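Local coordinates for Rod shape-determining protein (MreC) (Helicobacter pylori, PDB 5LP5) that probably acts as a periplasmic scaffold of rod-shape maintenance, binding penicillin-binding protein 2 in the core cell wall synthesis complex, at residues C[121-135]-C[236-248]. Numbering follows the deposited sequence.
Sequences EENKIYGLVSHNQAI and KLLRHVFLSDVKN
The ring of Tyr-126 takes Leu-243 CD2 over one face, while Ser-244 O and the backbone of Asp-245 lie at its edge. The Asp-245 carboxylate runs beside the ring in the same direction, its plane turned 80° from it. Over the opposite face passes Lys-124 CG; with CG anti to the backbone N (chi1 -172°) and the chain extended, Lys-124 reaches across Asp-245 at about a right angle. Its NZ forms a salt bridge to the syn side of Asp-245 OD1 at 2.9 Å, somewhat out of the carboxylate plane, and a hydrogen bond to Val-246 O at 3.0 Å from above that carbonyl plane. Next to it, Asn-248 ND2 donates to Glu-121 OE2 at 2.7 Å, although Asn-248 is poorly ordered.

Between the ends, strands 125-129 and 241-246 pair antiparallel as neighbours in a six-stranded barrel, with Phe-242 N bonded to Val-129 O at 2.9 Å. Leu-128 CD2 fits between Leu-243 CD1 and Val-241 CG1, and Ala-138 of strand 134-141 adds to this apolar layer.

At the far end, Ser-130 OG bonds Leu-237 O at 2.9 Å and accepts His-131 ND1 in the imidazole plane. That bond helps fix the ring, whose face receives Leu-237 CD1 in a CH-pi contact.

Backbone hydrogen bonds and apolar packing thus hold the C-terminal strand, with polar contacts at both ends; Lys-124, with a weaker contribution from Lys-247, probably offsets the Asp-245 charge.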
ATOM      1  N   GLU C 121     -38.183   0.120  -6.868  1.00 39.29           N
ATOM      2  CA  GLU C 121     -37.650   1.464  -6.943  1.00 40.24           C
ATOM      3  C   GLU C 121     -36.849   1.626  -8.221  1.00 40.74           C
ATOM      4  O   GLU C 121     -36.110   0.712  -8.649  1.00 41.04           O
ATOM      5  CB  GLU C 121     -36.706   1.758  -5.788  1.00 40.41           C
ATOM      6  CG  GLU C 121     -37.257   1.679  -4.392  1.00 39.63           C
ATOM      7  CD  GLU C 121     -36.163   1.973  -3.386  1.00 39.12           C
ATOM      8  OE1 GLU C 121     -35.116   2.547  -3.785  1.00 37.38           O
ATOM      9  OE2 GLU C 121     -36.343   1.617  -2.204  1.00 41.04           O
ATOM     10  N   GLU C 122     -36.949   2.818  -8.795  1.00 41.53           N
ATOM     11  CA  GLU C 122     -36.271   3.111 -10.016  1.00 42.86           C
ATOM     12  C   GLU C 122     -34.813   3.398  -9.700  1.00 43.35           C
ATOM     13  O   GLU C 122     -34.493   4.014  -8.694  1.00 45.49           O
ATOM     14  CB  GLU C 122     -36.938   4.291 -10.723  1.00 46.13           C
ATOM     15  CG  GLU C 122     -36.572   4.388 -12.204  1.00 47.76           C
ATOM     16  CD  GLU C 122     -37.468   5.285 -13.002  1.00 50.52           C
ATOM     17  OE1 GLU C 122     -38.700   5.249 -12.775  1.00 55.52           O
ATOM     18  OE2 GLU C 122     -36.920   6.005 -13.861  1.00 49.57           O
ATOM     19  N   ASN C 123     -33.934   2.894 -10.557  1.00 43.58           N
ATOM     20  CA  ASN C 123     -32.494   3.092 -10.443  1.00 43.62           C
ATOM     21  C   ASN C 123     -31.836   2.343  -9.288  1.00 40.38           C
ATOM     22  O   ASN C 123     -30.613   2.372  -9.167  1.00 39.82           O
ATOM     23  CB  ASN C 123     -32.142   4.569 -10.369  1.00 47.24           C
ATOM     24  CG  ASN C 123     -32.697   5.343 -11.534  1.00 51.07           C
ATOM     25  OD1 ASN C 123     -33.570   6.191 -11.346  1.00 55.00           O
ATOM     26  ND2 ASN C 123     -32.220   5.033 -12.755  1.00 50.47           N
ATOM     27  N   LYS C 124     -32.613   1.663  -8.451  1.00 35.87           N
ATOM     28  CA  LYS C 124     -32.012   0.784  -7.473  1.00 31.87           C
ATOM     29  C   LYS C 124     -31.483  -0.415  -8.221  1.00 30.39           C
ATOM     30  O   LYS C 124     -32.153  -0.923  -9.129  1.00 31.93           O
ATOM     31  CB  LYS C 124     -33.024   0.333  -6.434  1.00 30.85           C
ATOM     32  CG  LYS C 124     -32.387  -0.435  -5.288  1.00 28.52           C
ATOM     33  CD  LYS C 124     -33.426  -0.987  -4.330  1.00 27.08           C
ATOM     34  CE  LYS C 124     -32.765  -1.894  -3.310  1.00 25.02           C
ATOM     35  NZ  LYS C 124     -33.701  -2.443  -2.338  1.00 24.50           N
ATOM     36  N   ILE C 125     -30.285  -0.853  -7.857  1.00 28.29           N
ATOM     37  CA  ILE C 125     -29.668  -1.994  -8.507  1.00 27.27           C
ATOM     38  C   ILE C 125     -29.987  -3.291  -7.766  1.00 27.64           C
ATOM     39  O   ILE C 125     -29.595  -3.467  -6.612  1.00 27.99           O
ATOM     40  CB  ILE C 125     -28.143  -1.843  -8.555  1.00 26.86           C
ATOM     41  CG1 ILE C 125     -27.748  -0.584  -9.311  1.00 28.13           C
ATOM     42  CG2 ILE C 125     -27.511  -3.058  -9.197  1.00 25.31           C
ATOM     43  CD1 ILE C 125     -26.371  -0.081  -8.937  1.00 28.49           C
ATOM     44  N   TYR C 126     -30.688  -4.193  -8.445  1.00 28.18           N
ATOM     45  CA  TYR C 126     -31.087  -5.479  -7.893  1.00 28.87           C
ATOM     46  C   TYR C 126     -30.184  -6.580  -8.410  1.00 28.68           C
ATOM     47  O   TYR C 126     -29.568  -6.432  -9.444  1.00 31.54           O
ATOM     48  CB  TYR C 126     -32.542  -5.787  -8.275  1.00 29.68           C
ATOM     49  CG  TYR C 126     -33.544  -4.804  -7.715  1.00 30.32           C
ATOM     50  CD1 TYR C 126     -33.974  -4.891  -6.397  1.00 31.04           C
ATOM     51  CD2 TYR C 126     -34.042  -3.764  -8.491  1.00 31.29           C
ATOM     52  CE1 TYR C 126     -34.881  -3.981  -5.873  1.00 32.23           C
ATOM     53  CE2 TYR C 126     -34.953  -2.855  -7.974  1.00 32.22           C
ATOM     54  CZ  TYR C 126     -35.371  -2.965  -6.662  1.00 32.59           C
ATOM     55  OH  TYR C 126     -36.267  -2.077  -6.117  1.00 33.22           O
ATOM     56  N   GLY C 127     -30.103  -7.676  -7.668  1.00 28.52           N
ATOM     57  CA  GLY C 127     -29.316  -8.836  -8.081  1.00 27.72           C
ATOM     58  C   GLY C 127     -30.207  -9.842  -8.777  1.00 26.61           C
ATOM     59  O   GLY C 127     -31.392  -9.935  -8.483  1.00 25.83           O
ATOM     60  N   LEU C 128     -29.629 -10.582  -9.717  1.00 26.08           N
ATOM     61  CA  LEU C 128     -30.306 -11.687 -10.402  1.00 25.82           C
ATOM     62  C   LEU C 128     -29.657 -13.031 -10.071  1.00 26.78           C
ATOM     63  O   LEU C 128     -28.443 -13.187 -10.143  1.00 25.63           O
ATOM     64  CB  LEU C 128     -30.312 -11.482 -11.917  1.00 25.17           C
ATOM     65  CG  LEU C 128     -31.179 -10.317 -12.462  1.00 24.57           C
ATOM     66  CD1 LEU C 128     -31.030 -10.194 -13.968  1.00 24.03           C
ATOM     67  CD2 LEU C 128     -32.631 -10.557 -12.073  1.00 24.48           C
ATOM     68  N   VAL C 129     -30.495 -13.999  -9.714  1.00 29.00           N
ATOM     69  CA  VAL C 129     -30.069 -15.325  -9.293  1.00 30.43           C
ATOM     70  C   VAL C 129     -30.854 -16.349 -10.096  1.00 31.63           C
ATOM     71  O   VAL C 129     -32.047 -16.163 -10.313  1.00 32.14           O
ATOM     72  CB  VAL C 129     -30.374 -15.518  -7.785  1.00 31.11           C
ATOM     73  CG1 VAL C 129     -30.013 -16.915  -7.308  1.00 31.96           C
ATOM     74  CG2 VAL C 129     -29.601 -14.507  -6.974  1.00 30.95           C
ATOM     75  N   SER C 130     -30.188 -17.424 -10.532  1.00 32.83           N
ATOM     76  CA  SER C 130     -30.892 -18.527 -11.162  1.00 34.15           C
ATOM     77  C   SER C 130     -30.746 -19.839 -10.405  1.00 36.61           C
ATOM     78  O   SER C 130     -31.529 -20.118  -9.484  1.00 44.84           O
ATOM     79  CB  SER C 130     -30.586 -18.672 -12.645  1.00 32.38           C
ATOM     80  OG  SER C 130     -31.533 -19.551 -13.251  1.00 33.64           O
ATOM     81  N   HIS C 131     -29.805 -20.676 -10.781  1.00 35.84           N
ATOM     82  CA  HIS C 131     -29.770 -22.004 -10.169  1.00 36.00           C
ATOM     83  C   HIS C 131     -28.840 -21.912  -8.990  1.00 34.56           C
ATOM     84  O   HIS C 131     -27.737 -22.437  -9.020  1.00 33.76           O
ATOM     85  CB  HIS C 131     -29.331 -23.061 -11.175  1.00 38.13           C
ATOM     86  CG  HIS C 131     -30.391 -23.421 -12.167  1.00 40.68           C
ATOM     87  ND1 HIS C 131     -31.116 -22.478 -12.866  1.00 40.87           N
ATOM     88  CD2 HIS C 131     -30.843 -24.630 -12.584  1.00 43.33           C
ATOM     89  CE1 HIS C 131     -31.981 -23.093 -13.657  1.00 42.15           C
ATOM     90  NE2 HIS C 131     -31.836 -24.399 -13.506  1.00 42.68           N
ATOM     91  N   ASN C 132     -29.307 -21.201  -7.967  1.00 34.90           N
ATOM     92  CA  ASN C 132     -28.512 -20.849  -6.793  1.00 34.98           C
ATOM     93  C   ASN C 132     -27.172 -20.224  -7.122  1.00 32.33           C
ATOM     94  O   ASN C 132     -26.167 -20.510  -6.461  1.00 30.71           O
ATOM     95  CB  ASN C 132     -28.347 -22.063  -5.906  1.00 38.75           C
ATOM     96  CG  ASN C 132     -29.465 -22.189  -4.907  1.00 42.30           C
ATOM     97  OD1 ASN C 132     -29.777 -21.201  -4.204  1.00 43.89           O
ATOM     98  ND2 ASN C 132     -30.056 -23.400  -4.801  1.00 42.56           N
ATOM     99  N   GLN C 133     -27.199 -19.349  -8.127  1.00 31.14           N
ATOM    100  CA  GLN C 133     -26.002 -18.703  -8.666  1.00 30.95           C
ATOM    101  C   GLN C 133     -26.293 -17.239  -9.062  1.00 28.37           C
ATOM    102  O   GLN C 133     -27.395 -16.917  -9.450  1.00 27.90           O
ATOM    103  CB  GLN C 133     -25.460 -19.512  -9.867  1.00 32.56           C
ATOM    104  CG  GLN C 133     -24.139 -19.030 -10.424  1.00 34.57           C
ATOM    105  CD  GLN C 133     -23.545 -19.965 -11.484  1.00 38.88           C
ATOM    106  OE1 GLN C 133     -22.474 -19.666 -12.065  1.00 43.49           O
ATOM    107  NE2 GLN C 133     -24.192 -21.120 -11.703  1.00 39.37           N
ATOM    108  N   ALA C 134     -25.295 -16.359  -8.962  1.00 25.82           N
ATOM    109  CA  ALA C 134     -25.425 -14.995  -9.458  1.00 24.46           C
ATOM    110  C   ALA C 134     -25.214 -14.960 -10.970  1.00 25.63           C
ATOM    111  O   ALA C 134     -24.135 -15.381 -11.472  1.00 30.46           O
ATOM    112  CB  ALA C 134     -24.436 -14.088  -8.757  1.00 23.25           C
ATOM    113  N   ILE C 135     -26.219 -14.464 -11.697  1.00 24.59           N
ATOM    114  CA  ILE C 135     -26.136 -14.289 -13.169  1.00 24.47           C
ATOM    115  C   ILE C 135     -25.955 -12.847 -13.616  1.00 24.93           C
ATOM    116  O   ILE C 135     -25.535 -12.609 -14.736  1.00 28.37           O
ATOM    117  CB  ILE C 135     -27.354 -14.879 -13.922  1.00 24.13           C
ATOM    118  CG1 ILE C 135     -28.665 -14.152 -13.543  1.00 24.68           C
ATOM    119  CG2 ILE C 135     -27.467 -16.361 -13.629  1.00 24.37           C
ATOM    120  CD1 ILE C 135     -29.855 -14.542 -14.408  1.00 24.52           C
ATOM    121  N   LYS C 236     -29.725 -22.511 -19.767  1.00 35.10           N
ATOM    122  CA  LYS C 236     -30.522 -23.151 -18.736  1.00 36.18           C
ATOM    123  C   LYS C 236     -30.848 -22.191 -17.606  1.00 34.16           C
ATOM    124  O   LYS C 236     -31.941 -22.247 -17.079  1.00 34.52           O
ATOM    125  CB  LYS C 236     -29.849 -24.412 -18.212  1.00 37.96           C
ATOM    126  CG  LYS C 236     -30.392 -25.675 -18.865  1.00 41.75           C
ATOM    127  CD  LYS C 236     -29.506 -26.889 -18.597  1.00 44.65           C
ATOM    128  CE  LYS C 236     -30.193 -28.213 -18.937  1.00 47.90           C
ATOM    129  NZ  LYS C 236     -29.672 -29.320 -18.080  1.00 49.14           N
ATOM    130  N   LEU C 237     -29.910 -21.298 -17.286  1.00 32.37           N
ATOM    131  CA  LEU C 237     -30.035 -20.380 -16.152  1.00 30.39           C
ATOM    132  C   LEU C 237     -30.711 -19.055 -16.474  1.00 28.50           C
ATOM    133  O   LEU C 237     -30.727 -18.169 -15.622  1.00 27.68           O
ATOM    134  CB  LEU C 237     -28.650 -20.105 -15.537  1.00 30.69           C
ATOM    135  CG  LEU C 237     -28.200 -21.099 -14.449  1.00 31.68           C
ATOM    136  CD1 LEU C 237     -27.922 -22.478 -15.008  1.00 33.26           C
ATOM    137  CD2 LEU C 237     -26.975 -20.574 -13.713  1.00 31.34           C
ATOM    138  N   LEU C 238     -31.223 -18.884 -17.692  1.00 28.13           N
ATOM    139  CA  LEU C 238     -31.980 -17.686 -18.003  1.00 27.83           C
ATOM    140  C   LEU C 238     -33.462 -17.924 -17.755  1.00 30.63           C
ATOM    141  O   LEU C 238     -34.269 -16.997 -17.774  1.00 28.89           O
ATOM    142  CB  LEU C 238     -31.639 -17.169 -19.399  1.00 28.51           C
ATOM    143  CG  LEU C 238     -30.339 -16.340 -19.434  1.00 27.58           C
ATOM    144  CD1 LEU C 238     -29.960 -15.903 -20.844  1.00 28.49           C
ATOM    145  CD2 LEU C 238     -30.404 -15.104 -18.541  1.00 26.61           C
ATOM    146  N   ARG C 239     -33.822 -19.177 -17.486  1.00 35.83           N
ATOM    147  CA  ARG C 239     -35.144 -19.481 -16.936  1.00 40.85           C
ATOM    148  C   ARG C 239     -35.020 -19.793 -15.453  1.00 38.79           C
ATOM    149  O   ARG C 239     -33.945 -20.121 -14.965  1.00 35.50           O
ATOM    150  CB  ARG C 239     -35.815 -20.611 -17.710  1.00 48.76           C
ATOM    151  CG  ARG C 239     -36.219 -20.151 -19.116  1.00 57.36           C
ATOM    152  CD  ARG C 239     -36.987 -21.175 -19.923  1.00 67.46           C
ATOM    153  NE  ARG C 239     -36.398 -22.525 -19.868  1.00 76.39           N
ATOM    154  CZ  ARG C 239     -35.473 -23.016 -20.699  1.00 75.26           C
ATOM    155  NH1 ARG C 239     -34.960 -22.282 -21.677  1.00 69.97           N
ATOM    156  NH2 ARG C 239     -35.052 -24.264 -20.531  1.00 80.93           N
ATOM    157  N   HIS C 240     -36.138 -19.660 -14.742  1.00 38.26           N
ATOM    158  CA  HIS C 240     -36.201 -19.850 -13.286  1.00 36.72           C
ATOM    159  C   HIS C 240     -35.414 -18.788 -12.518  1.00 33.84           C
ATOM    160  O   HIS C 240     -34.622 -19.130 -11.639  1.00 31.36           O
ATOM    161  CB  HIS C 240     -35.728 -21.247 -12.885  1.00 37.14           C
ATOM    162  CG  HIS C 240     -36.554 -22.357 -13.460  1.00 39.48           C
ATOM    163  ND1 HIS C 240     -37.910 -22.482 -13.221  1.00 40.50           N
ATOM    164  CD2 HIS C 240     -36.208 -23.416 -14.235  1.00 40.26           C
ATOM    165  CE1 HIS C 240     -38.369 -23.551 -13.849  1.00 41.01           C
ATOM    166  NE2 HIS C 240     -37.358 -24.136 -14.468  1.00 41.21           N
ATOM    167  N   VAL C 241     -35.651 -17.517 -12.857  1.00 32.92           N
ATOM    168  CA  VAL C 241     -34.839 -16.410 -12.374  1.00 31.39           C
ATOM    169  C   VAL C 241     -35.540 -15.643 -11.269  1.00 31.00           C
ATOM    170  O   VAL C 241     -36.728 -15.356 -11.378  1.00 31.30           O
ATOM    171  CB  VAL C 241     -34.478 -15.434 -13.502  1.00 30.94           C
ATOM    172  CG1 VAL C 241     -33.710 -14.229 -12.960  1.00 30.08           C
ATOM    173  CG2 VAL C 241     -33.681 -16.147 -14.585  1.00 30.94           C
ATOM    174  N   PHE C 242     -34.784 -15.323 -10.217  1.00 30.00           N
ATOM    175  CA  PHE C 242     -35.285 -14.586  -9.064  1.00 30.57           C
ATOM    176  C   PHE C 242     -34.553 -13.245  -8.907  1.00 29.33           C
ATOM    177  O   PHE C 242     -33.343 -13.169  -9.060  1.00 28.98           O
ATOM    178  CB  PHE C 242     -35.083 -15.425  -7.801  1.00 30.74           C
ATOM    179  CG  PHE C 242     -35.938 -16.653  -7.745  1.00 31.93           C
ATOM    180  CD1 PHE C 242     -37.181 -16.614  -7.146  1.00 33.58           C
ATOM    181  CD2 PHE C 242     -35.489 -17.853  -8.244  1.00 32.88           C
ATOM    182  CE1 PHE C 242     -37.975 -17.744  -7.077  1.00 34.52           C
ATOM    183  CE2 PHE C 242     -36.281 -18.997  -8.186  1.00 33.80           C
ATOM    184  CZ  PHE C 242     -37.525 -18.939  -7.601  1.00 34.58           C
ATOM    185  N   LEU C 243     -35.294 -12.207  -8.555  1.00 28.63           N
ATOM    186  CA  LEU C 243     -34.736 -10.880  -8.317  1.00 27.81           C
ATOM    187  C   LEU C 243     -34.383 -10.712  -6.864  1.00 27.16           C
ATOM    188  O   LEU C 243     -35.190 -11.006  -5.976  1.00 29.50           O
ATOM    189  CB  LEU C 243     -35.768  -9.818  -8.686  1.00 29.15           C
ATOM    190  CG  LEU C 243     -35.302  -8.368  -8.718  1.00 29.64           C
ATOM    191  CD1 LEU C 243     -34.531  -8.056  -9.986  1.00 29.46           C
ATOM    192  CD2 LEU C 243     -36.530  -7.465  -8.727  1.00 31.59           C
ATOM    193  N   SER C 244     -33.192 -10.202  -6.594  1.00 26.41           N
ATOM    194  CA  SER C 244     -32.727 -10.040  -5.215  1.00 26.52           C
ATOM    195  C   SER C 244     -32.913  -8.629  -4.693  1.00 26.40           C
ATOM    196  O   SER C 244     -32.195  -7.736  -5.108  1.00 26.47           O
ATOM    197  CB  SER C 244     -31.256 -10.407  -5.112  1.00 26.23           C
ATOM    198  OG  SER C 244     -30.777 -10.029  -3.838  1.00 27.07           O
ATOM    199  N   ASP C 245     -33.857  -8.457  -3.763  1.00 27.59           N
ATOM    200  CA  ASP C 245     -34.203  -7.154  -3.186  1.00 28.85           C
ATOM    201  C   ASP C 245     -33.729  -7.081  -1.727  1.00 30.36           C
ATOM    202  O   ASP C 245     -34.382  -7.648  -0.841  1.00 32.49           O
ATOM    203  CB  ASP C 245     -35.723  -6.938  -3.276  1.00 30.30           C
ATOM    204  CG  ASP C 245     -36.165  -5.517  -2.815  1.00 31.93           C
ATOM    205  OD1 ASP C 245     -35.383  -4.762  -2.258  1.00 32.08           O
ATOM    206  OD2 ASP C 245     -37.304  -5.111  -3.002  1.00 33.30           O
ATOM    207  N   VAL C 246     -32.615  -6.389  -1.484  1.00 31.80           N
ATOM    208  CA  VAL C 246     -32.054  -6.241  -0.124  1.00 34.52           C
ATOM    209  C   VAL C 246     -32.566  -4.935   0.461  1.00 38.96           C
ATOM    210  O   VAL C 246     -32.367  -3.887  -0.137  1.00 39.93           O
ATOM    211  CB  VAL C 246     -30.513  -6.182  -0.162  1.00 32.58           C
ATOM    212  CG1 VAL C 246     -29.951  -5.844   1.195  1.00 33.11           C
ATOM    213  CG2 VAL C 246     -29.914  -7.493  -0.650  1.00 30.95           C
ATOM    214  N   LYS C 247     -33.240  -5.027   1.598  1.00 45.19           N
ATOM    215  CA  LYS C 247     -33.998  -3.904   2.118  1.00 54.49           C
ATOM    216  C   LYS C 247     -33.041  -2.745   2.422  1.00 60.33           C
ATOM    217  O   LYS C 247     -32.046  -2.917   3.136  1.00 62.93           O
ATOM    218  CB  LYS C 247     -34.870  -4.328   3.325  1.00 58.19           C
ATOM    219  CG  LYS C 247     -36.071  -5.208   2.930  1.00 60.39           C
ATOM    220  CD  LYS C 247     -37.100  -4.470   2.046  1.00 62.34           C
ATOM    221  CE  LYS C 247     -37.601  -5.306   0.858  1.00 60.17           C
ATOM    222  NZ  LYS C 247     -38.590  -4.563   0.015  1.00 58.38           N
ATOM    223  N   ASN C 248     -33.316  -1.580   1.821  1.00 64.25           N
ATOM    224  CA  ASN C 248     -32.347  -0.483   1.818  1.00 65.33           C
ATOM    225  C   ASN C 248     -32.502   0.346   3.063  1.00 65.81           C
ATOM    226  O   ASN C 248     -33.113  -0.110   4.023  1.00 68.26           O
ATOM    227  CB  ASN C 248     -32.391   0.365   0.517  1.00 68.25           C
ATOM    228  CG  ASN C 248     -33.799   0.708   0.056  1.00 72.39           C
ATOM    229  OD1 ASN C 248     -34.786   0.339   0.686  1.00 79.15           O
ATOM    230  ND2 ASN C 248     -33.887   1.423  -1.066  1.00 72.26           N
TER